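Local coordinates for RNA 2'-o-ribose methyltransferase (Thermus thermophilus, PDB 1IPA), which probably transfers a methyl group from S-adenosylmethionine to a ribose 2'-hydroxyl of RNA, using a catalytic domain with a deep trefoil knot, at residues 115-120 with 210-215; 133-138 with 161-166; 141-146 with 168-173. All blocks are in the same frame, centred on the assembly; numbering follows the deposited sequence.

Contact 1 (115-120 with 210-215); sequences DALILV and VAIAVG
The flat groups that meet here are peptide units, and three carbonyls are approached nearly along the C=O axis: Val210 O by Ile118 N at 3.0 Å, Ile118 O by Ile212 N at 2.8 Å, and Val120 O by Val214 N with a C=O...N angle of 176°. Ile212 O differs: Val120 N sits above its carbonyl plane, 37° out of it, yet the bond is the shortest of the set at 2.7 Å and nearly straight at the hydrogen. Ala213 CA adds a CH...O contact to Val120 O at 3.1 Å. The N-H...O bonds pair two central strands, 117-122 and 210-214, of the six-stranded parallel sheet in the Rossmann-like SpoU domain. On the face with Leu117, Leu119, Val210 and Ile212, both leucines have CG anti to the backbone N. Leu117 CD1 lies alongside Val210 CG1 at 4.1 Å, and Leu119 CD1 reaches over to Ile212 O at 3.4 Å. Helix 246-261 covers this layer through Ala250, Leu253 and Ala257. On the face with Ile118, Val120, Ala211 and Ala213, the small alanines meet beta-branched neighbours: Val120 CB is 4.1 Å from Ala213 CB, and Val120 CG2 touches Ala211 CB.

Contact 2 (133-138 with 161-166); sequences VLRSAD and NSTGVV
Thr163 CG2 sits over the centre of one face of the Arg135 guanidinium, 3.5 Å from CZ, with the two side chains crossing at about a right angle. Arg135 gets there as an extended rod: CG is anti to the backbone N and the chain stays straight to NE, so that CD passes Asn161 O at 3.6 Å. At the edge of the guanidinium, in its plane, a water accepts from Arg135 NH1 at 2.6 Å and donates to Asn161 O, tying the arginine to the other segment. Asp138, about one turn further along the helix, is crossed obliquely by Val165, whose CG1 lies on Asp138 CB at 3.4 Å and CG2 beside the carboxylate carbon. Val165 CG1 also rests on Leu134 O, and Leu134 CB faces Ser162 CB. Behind this layer Ser162 O takes two donors, Val165 N at 3.0 Å and Thr163 OG1 at a very short 2.5 Å. The latter bond, though poorly directed, is consistent with OG1 staying in the crowded position between backbone N and carbonyl carbon, with CG2 over the arginine. Further out, Ser162 OG bonds to Val158 and Ile159 carbonyls, and Asn161 ND2 to Gly128 O. With Thr163 at positive phi (52°), the chain closes helix 156-161 in a Schellman motif, and a type I' beta turn from Ser162 to Val165 lays the exit against helix 127-140.

Contact 3 (141-146 with 168-173); sequences GAEAVL and SLRTLA
Strands 144-148 and 171-174 lie side by side and parallel, the two strands of a beta-alpha-beta unit whose helix is 156-161; the second is the outermost strand of the SpoU-domain sheet at this end. Val145 makes both backbone bonds to the other strand, bracketing Thr171: its N donates to Arg170 O at 2.9 Å and its O accepts from Leu172 N at 3.0 Å, both nearly along the C=O axis. Arg170 is best followed outward. CB lies 3.7 Å from Glu143 O and also touches Ala144 CB. CG, anti to the backbone N, runs on over the same methyl, and CD comes closest to it, 3.8 Å from Ala144 CB. The chain then bends at chi3 (-74°), and a further turn at chi4 brings NH1 to Glu143 O near the plane of the group at 3.1 Å; the N-H...O angle of 127° makes this a weak bond. An alanine in place of Arg170 would remove everything beyond CB, and would probably leave the Ala144 methyl less covered and cost Glu143 O its weak arginine bond. The glutamate side chain runs alongside, but its carboxylate is turned 64° from the guanidinium and is held by Ser113 and Tyr110 instead. On the face with Val145 and Thr171, Val145 CG2 meets Leu169 CD2 at 3.7 Å, the two side chains crossing at about a right angle, and helix 127-140 packs on this layer through Leu134 and Ala137. On the other face Leu146 CD2 lies beside Leu172 CD2 at 3.6 Å. On the N-terminal side of Thr171, a water accepts from Arg170 N at 2.5 Å and donates to Ser168 O and, weakly, to Glu143 O.

How the contacts relate
Contacts 1 and 3 belong to one parallel sheet, their centres about 10 Å apart: strand 117-122 pairs with 210-214 on one side and with 144-148 on the other, where Leu117 O lies 2.7 Å from Glu143 N. Contact 2 lies off this sheet, about 15 Å from contact 1 and about 10 Å from contact 3 between centres. Its helix 127-140 links strands 117-122 and 144-148, packing Val133 CG1 on Leu119 CD2 at 3.5 Å and ending where Ala137 O faces Ala142 N at 2.8 Å. Along the chain, segments of contacts 2 and 3 come alternately. All three lie in the SpoU methylase domain, whose knotted C-terminal part probably holds the cofactor site, as in related SPOUT enzymes.

Contact 1 (115-120 with 210-215)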
loop_
_atom_site.group_PDB
_atom_site.type_symbol
_atom_site.label_atom_id
_atom_site.label_comp_id
_atom_site.label_asym_id
_atom_site.label_seq_id
_atom_site.Cartn_x
_atom_site.Cartn_y
_atom_site.Cartn_z
ATOM N N ASP A 115 4.106 3.283 -21.357
ATOM C CA ASP A 115 3.442 2.035 -20.969
ATOM C C ASP A 115 2.755 2.238 -19.617
ATOM O O ASP A 115 2.326 1.278 -18.985
ATOM C CB ASP A 115 4.467 0.896 -20.827
ATOM C CG ASP A 115 5.127 0.511 -22.142
ATOM O OD1 ASP A 115 4.474 -0.136 -22.988
ATOM O OD2 ASP A 115 6.315 0.851 -22.330
ATOM N N ALA A 116 2.637 3.491 -19.192
ATOM C CA ALA A 116 2.063 3.823 -17.891
ATOM C C ALA A 116 0.631 3.425 -17.542
ATOM O O ALA A 116 -0.330 3.919 -18.132
ATOM C CB ALA A 116 2.225 5.301 -17.640
ATOM N N LEU A 117 0.496 2.541 -16.560
ATOM C CA LEU A 117 -0.814 2.136 -16.064
ATOM C C LEU A 117 -0.870 2.767 -14.671
ATOM O O LEU A 117 -0.159 2.358 -13.761
ATOM C CB LEU A 117 -0.927 0.611 -15.968
ATOM C CG LEU A 117 -2.219 0.090 -15.328
ATOM C CD1 LEU A 117 -3.442 0.588 -16.100
ATOM C CD2 LEU A 117 -2.185 -1.428 -15.299
ATOM N N ILE A 118 -1.715 3.776 -14.522
ATOM C CA ILE A 118 -1.828 4.506 -13.273
ATOM C C ILE A 118 -3.177 4.377 -12.578
ATOM O O ILE A 118 -4.230 4.497 -13.205
ATOM C CB ILE A 118 -1.527 6.006 -13.524
ATOM C CG1 ILE A 118 -0.047 6.174 -13.884
ATOM C CG2 ILE A 118 -1.880 6.836 -12.310
ATOM C CD1 ILE A 118 0.276 7.484 -14.557
ATOM N N LEU A 119 -3.135 4.138 -11.272
ATOM C CA LEU A 119 -4.360 4.026 -10.494
ATOM C C LEU A 119 -4.513 5.265 -9.635
ATOM O O LEU A 119 -3.620 5.601 -8.875
ATOM C CB LEU A 119 -4.324 2.793 -9.585
ATOM C CG LEU A 119 -5.496 2.668 -8.602
ATOM C CD1 LEU A 119 -6.781 2.526 -9.389
ATOM C CD2 LEU A 119 -5.297 1.465 -7.686
ATOM N N VAL A 120 -5.636 5.953 -9.768
ATOM C CA VAL A 120 -5.884 7.135 -8.958
ATOM C C VAL A 120 -6.957 6.769 -7.938
ATOM O O VAL A 120 -8.096 6.479 -8.301
ATOM C CB VAL A 120 -6.375 8.323 -9.821
ATOM C CG1 VAL A 120 -6.597 9.547 -8.948
ATOM C CG2 VAL A 120 -5.352 8.644 -10.899
ATOM N N VAL A 210 -2.406 5.423 -19.479
ATOM C CA VAL A 210 -3.744 5.756 -18.983
ATOM C C VAL A 210 -3.885 5.790 -17.457
ATOM O O VAL A 210 -3.178 5.085 -16.746
ATOM C CB VAL A 210 -4.767 4.744 -19.551
ATOM C CG1 VAL A 210 -4.481 3.368 -18.974
ATOM C CG2 VAL A 210 -6.192 5.190 -19.257
ATOM N N ALA A 211 -4.813 6.608 -16.964
ATOM C CA ALA A 211 -5.073 6.735 -15.527
ATOM C C ALA A 211 -6.512 6.325 -15.222
ATOM O O ALA A 211 -7.444 6.726 -15.920
ATOM C CB ALA A 211 -4.850 8.160 -15.077
ATOM N N ILE A 212 -6.686 5.529 -14.175
ATOM C CA ILE A 212 -8.007 5.059 -13.780
ATOM C C ILE A 212 -8.324 5.489 -12.356
ATOM O O ILE A 212 -7.621 5.118 -11.408
ATOM C CB ILE A 212 -8.098 3.533 -13.856
ATOM C CG1 ILE A 212 -7.658 3.058 -15.244
ATOM C CG2 ILE A 212 -9.522 3.087 -13.540
ATOM C CD1 ILE A 212 -7.611 1.545 -15.399
ATOM N N ALA A 213 -9.396 6.256 -12.210
ATOM C CA ALA A 213 -9.804 6.741 -10.910
ATOM C C ALA A 213 -10.918 5.906 -10.292
ATOM O O ALA A 213 -11.788 5.399 -10.990
ATOM C CB ALA A 213 -10.248 8.184 -11.021
ATOM N N VAL A 214 -10.871 5.768 -8.973
ATOM C CA VAL A 214 -11.882 5.038 -8.220
ATOM C C VAL A 214 -12.134 5.829 -6.931
ATOM O O VAL A 214 -11.197 6.354 -6.325
ATOM C CB VAL A 214 -11.416 3.611 -7.871
ATOM C CG1 VAL A 214 -12.455 2.928 -7.008
ATOM C CG2 VAL A 214 -11.216 2.808 -9.138
ATOM N N GLY A 215 -13.392 5.937 -6.522
ATOM C CA GLY A 215 -13.700 6.684 -5.319
ATOM C C GLY A 215 -13.914 5.758 -4.141
ATOM O O GLY A 215 -13.610 4.568 -4.240
#

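Contact 2 (133-138 with 161-166)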
loop_
_atom_site.group_PDB
_atom_site.type_symbol
_atom_site.label_atom_id
_atom_site.label_comp_id
_atom_site.label_asym_id
_atom_site.label_seq_id
_atom_site.Cartn_x
_atom_site.Cartn_y
_atom_site.Cartn_z
ATOM N N VAL A 133 -5.170 -1.935 -1.571
ATOM C CA VAL A 133 -5.182 -1.323 -2.900
ATOM C C VAL A 133 -3.812 -1.366 -3.569
ATOM O O VAL A 133 -3.711 -1.652 -4.759
ATOM C CB VAL A 133 -5.644 0.148 -2.843
ATOM C CG1 VAL A 133 -5.483 0.799 -4.220
ATOM C CG2 VAL A 133 -7.094 0.215 -2.389
ATOM N N LEU A 134 -2.758 -1.081 -2.806
ATOM C CA LEU A 134 -1.388 -1.105 -3.342
ATOM C C LEU A 134 -0.999 -2.509 -3.779
ATOM O O LEU A 134 -0.269 -2.692 -4.741
ATOM C CB LEU A 134 -0.397 -0.589 -2.293
ATOM C CG LEU A 134 -0.658 0.865 -1.858
ATOM C CD1 LEU A 134 0.389 1.309 -0.862
ATOM C CD2 LEU A 134 -0.630 1.781 -3.067
ATOM N N ARG A 135 -1.508 -3.498 -3.060
ATOM C CA ARG A 135 -1.235 -4.888 -3.364
ATOM C C ARG A 135 -1.875 -5.249 -4.706
ATOM O O ARG A 135 -1.254 -5.910 -5.538
ATOM C CB ARG A 135 -1.796 -5.763 -2.247
ATOM C CG ARG A 135 -1.450 -7.233 -2.335
ATOM C CD ARG A 135 -1.998 -7.922 -1.105
ATOM N NE ARG A 135 -1.775 -9.359 -1.089
ATOM C CZ ARG A 135 -2.263 -10.162 -0.151
ATOM N NH1 ARG A 135 -2.999 -9.657 0.836
ATOM N NH2 ARG A 135 -2.019 -11.466 -0.198
ATOM N N SER A 136 -3.114 -4.812 -4.915
ATOM C CA SER A 136 -3.811 -5.083 -6.175
ATOM C C SER A 136 -3.137 -4.353 -7.335
ATOM O O SER A 136 -3.001 -4.902 -8.418
ATOM C CB SER A 136 -5.275 -4.641 -6.100
ATOM O OG SER A 136 -6.029 -5.523 -5.297
ATOM N N ALA A 137 -2.725 -3.112 -7.102
ATOM C CA ALA A 137 -2.066 -2.334 -8.140
ATOM C C ALA A 137 -0.702 -2.942 -8.509
ATOM O O ALA A 137 -0.289 -2.927 -9.673
ATOM C CB ALA A 137 -1.897 -0.908 -7.679
ATOM N N ASP A 138 -0.009 -3.485 -7.520
ATOM C CA ASP A 138 1.295 -4.093 -7.759
ATOM C C ASP A 138 1.152 -5.378 -8.579
ATOM O O ASP A 138 1.907 -5.615 -9.523
ATOM C CB ASP A 138 1.977 -4.417 -6.429
ATOM C CG ASP A 138 3.166 -5.348 -6.595
ATOM O OD1 ASP A 138 4.284 -4.862 -6.870
ATOM O OD2 ASP A 138 2.975 -6.577 -6.465
ATOM N N ASN A 161 -1.237 -5.005 5.007
ATOM C CA ASN A 161 -2.218 -5.185 3.935
ATOM C C ASN A 161 -1.658 -5.092 2.526
ATOM O O ASN A 161 -2.296 -5.545 1.579
ATOM C CB ASN A 161 -3.382 -4.213 4.104
ATOM C CG ASN A 161 -4.301 -4.619 5.237
ATOM O OD1 ASN A 161 -3.855 -5.190 6.227
ATOM N ND2 ASN A 161 -5.587 -4.321 5.102
ATOM N N SER A 162 -0.468 -4.514 2.386
ATOM C CA SER A 162 0.161 -4.414 1.075
ATOM C C SER A 162 1.172 -5.539 0.948
ATOM O O SER A 162 1.826 -5.676 -0.082
ATOM C CB SER A 162 0.919 -3.090 0.930
ATOM O OG SER A 162 2.142 -3.122 1.657
ATOM N N THR A 163 1.301 -6.329 2.009
ATOM C CA THR A 163 2.280 -7.406 2.077
ATOM C C THR A 163 3.688 -6.893 1.740
ATOM O O THR A 163 4.467 -7.588 1.117
ATOM C CB THR A 163 1.913 -8.600 1.146
ATOM O OG1 THR A 163 1.759 -8.145 -0.204
ATOM C CG2 THR A 163 0.617 -9.244 1.611
ATOM N N GLY A 164 3.998 -5.666 2.153
ATOM C CA GLY A 164 5.318 -5.104 1.918
ATOM C C GLY A 164 5.550 -4.400 0.591
ATOM O O GLY A 164 6.604 -3.793 0.372
ATOM N N VAL A 165 4.563 -4.477 -0.295
ATOM C CA VAL A 165 4.640 -3.853 -1.611
ATOM C C VAL A 165 4.834 -2.335 -1.546
ATOM O O VAL A 165 5.327 -1.738 -2.503
ATOM C CB VAL A 165 3.372 -4.216 -2.445
ATOM C CG1 VAL A 165 3.102 -3.181 -3.505
ATOM C CG2 VAL A 165 3.567 -5.589 -3.088
ATOM N N VAL A 166 4.463 -1.720 -0.419
ATOM C CA VAL A 166 4.616 -0.270 -0.253
ATOM C C VAL A 166 6.057 0.211 -0.349
ATOM O O VAL A 166 6.303 1.376 -0.655
ATOM C CB VAL A 166 4.082 0.233 1.109
ATOM C CG1 VAL A 166 2.594 0.272 1.090
ATOM C CG2 VAL A 166 4.577 -0.665 2.241
HETATM O O HOH W 1 -4.410 -7.473 1.252
#

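Contact 3 (141-146 with 168-173)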
loop_
_atom_site.group_PDB
_atom_site.type_symbol
_atom_site.label_atom_id
_atom_site.label_comp_id
_atom_site.label_asym_id
_atom_site.label_seq_id
_atom_site.Cartn_x
_atom_site.Cartn_y
_atom_site.Cartn_z
ATOM N N GLY A 141 0.417 -4.747 -12.115
ATOM C CA GLY A 141 1.527 -4.128 -12.820
ATOM C C GLY A 141 1.450 -2.621 -12.980
ATOM O O GLY A 141 2.137 -2.054 -13.818
ATOM N N ALA A 142 0.615 -1.965 -12.186
ATOM C CA ALA A 142 0.504 -0.523 -12.281
ATOM C C ALA A 142 1.881 0.110 -12.115
ATOM O O ALA A 142 2.743 -0.419 -11.408
ATOM C CB ALA A 142 -0.429 -0.008 -11.218
ATOM N N GLU A 143 2.079 1.244 -12.770
ATOM C CA GLU A 143 3.339 1.964 -12.685
ATOM C C GLU A 143 3.327 2.884 -11.465
ATOM O O GLU A 143 4.369 3.205 -10.896
ATOM C CB GLU A 143 3.549 2.791 -13.955
ATOM C CG GLU A 143 4.941 3.368 -14.094
ATOM C CD GLU A 143 5.110 4.156 -15.369
ATOM O OE1 GLU A 143 5.062 3.548 -16.453
ATOM O OE2 GLU A 143 5.281 5.387 -15.292
ATOM N N ALA A 144 2.141 3.305 -11.055
ATOM C CA ALA A 144 2.041 4.183 -9.907
ATOM C C ALA A 144 0.630 4.265 -9.380
ATOM O O ALA A 144 -0.333 4.008 -10.100
ATOM C CB ALA A 144 2.524 5.586 -10.280
ATOM N N VAL A 145 0.519 4.628 -8.111
ATOM C CA VAL A 145 -0.780 4.802 -7.481
ATOM C C VAL A 145 -0.810 6.220 -6.976
ATOM O O VAL A 145 -0.008 6.602 -6.125
ATOM C CB VAL A 145 -0.989 3.862 -6.284
ATOM C CG1 VAL A 145 -2.304 4.198 -5.594
ATOM C CG2 VAL A 145 -0.996 2.424 -6.753
ATOM N N LEU A 146 -1.715 7.019 -7.513
ATOM C CA LEU A 146 -1.808 8.388 -7.069
ATOM C C LEU A 146 -2.983 8.462 -6.124
ATOM O O LEU A 146 -4.124 8.211 -6.512
ATOM C CB LEU A 146 -2.006 9.333 -8.258
ATOM C CG LEU A 146 -0.967 9.176 -9.365
ATOM C CD1 LEU A 146 -1.204 10.228 -10.434
ATOM C CD2 LEU A 146 0.437 9.303 -8.778
ATOM N N SER A 168 8.159 -0.583 -2.525
ATOM C CA SER A 168 8.606 -0.527 -3.914
ATOM C C SER A 168 7.649 0.101 -4.945
ATOM O O SER A 168 8.101 0.606 -5.971
ATOM C CB SER A 168 8.988 -1.941 -4.364
ATOM O OG SER A 168 7.934 -2.861 -4.115
ATOM N N LEU A 169 6.344 0.067 -4.689
ATOM C CA LEU A 169 5.378 0.645 -5.624
ATOM C C LEU A 169 5.267 2.162 -5.500
ATOM O O LEU A 169 4.897 2.674 -4.448
ATOM C CB LEU A 169 3.994 0.034 -5.410
ATOM C CG LEU A 169 2.943 0.507 -6.423
ATOM C CD1 LEU A 169 3.411 0.163 -7.829
ATOM C CD2 LEU A 169 1.598 -0.156 -6.131
ATOM N N ARG A 170 5.578 2.878 -6.579
ATOM C CA ARG A 170 5.498 4.332 -6.565
ATOM C C ARG A 170 4.099 4.774 -6.135
ATOM O O ARG A 170 3.129 4.655 -6.883
ATOM C CB ARG A 170 5.827 4.912 -7.941
ATOM C CG ARG A 170 5.782 6.425 -7.947
ATOM C CD ARG A 170 5.876 7.035 -9.343
ATOM N NE ARG A 170 7.219 6.977 -9.915
ATOM C CZ ARG A 170 7.701 5.945 -10.600
ATOM N NH1 ARG A 170 6.948 4.874 -10.805
ATOM N NH2 ARG A 170 8.935 5.992 -11.091
ATOM N N THR A 171 4.011 5.288 -4.917
ATOM C CA THR A 171 2.751 5.730 -4.349
ATOM C C THR A 171 2.858 7.186 -3.939
ATOM O O THR A 171 3.645 7.525 -3.055
ATOM C CB THR A 171 2.416 4.893 -3.120
ATOM O OG1 THR A 171 2.495 3.506 -3.468
ATOM C CG2 THR A 171 1.024 5.214 -2.616
ATOM N N LEU A 172 2.065 8.042 -4.579
ATOM C CA LEU A 172 2.091 9.471 -4.288
ATOM C C LEU A 172 0.756 10.048 -3.836
ATOM O O LEU A 172 -0.319 9.556 -4.196
ATOM C CB LEU A 172 2.569 10.257 -5.510
ATOM C CG LEU A 172 3.850 9.847 -6.243
ATOM C CD1 LEU A 172 4.953 9.520 -5.249
ATOM C CD2 LEU A 172 3.556 8.654 -7.110
ATOM N N ALA A 173 0.834 11.113 -3.049
ATOM C CA ALA A 173 -0.351 11.785 -2.549
ATOM C C ALA A 173 -0.329 13.252 -2.967
ATOM O O ALA A 173 0.725 13.806 -3.307
ATOM C CB ALA A 173 -0.415 11.673 -1.034
HETATM O O HOH W 2 6.344 1.500 -8.583
#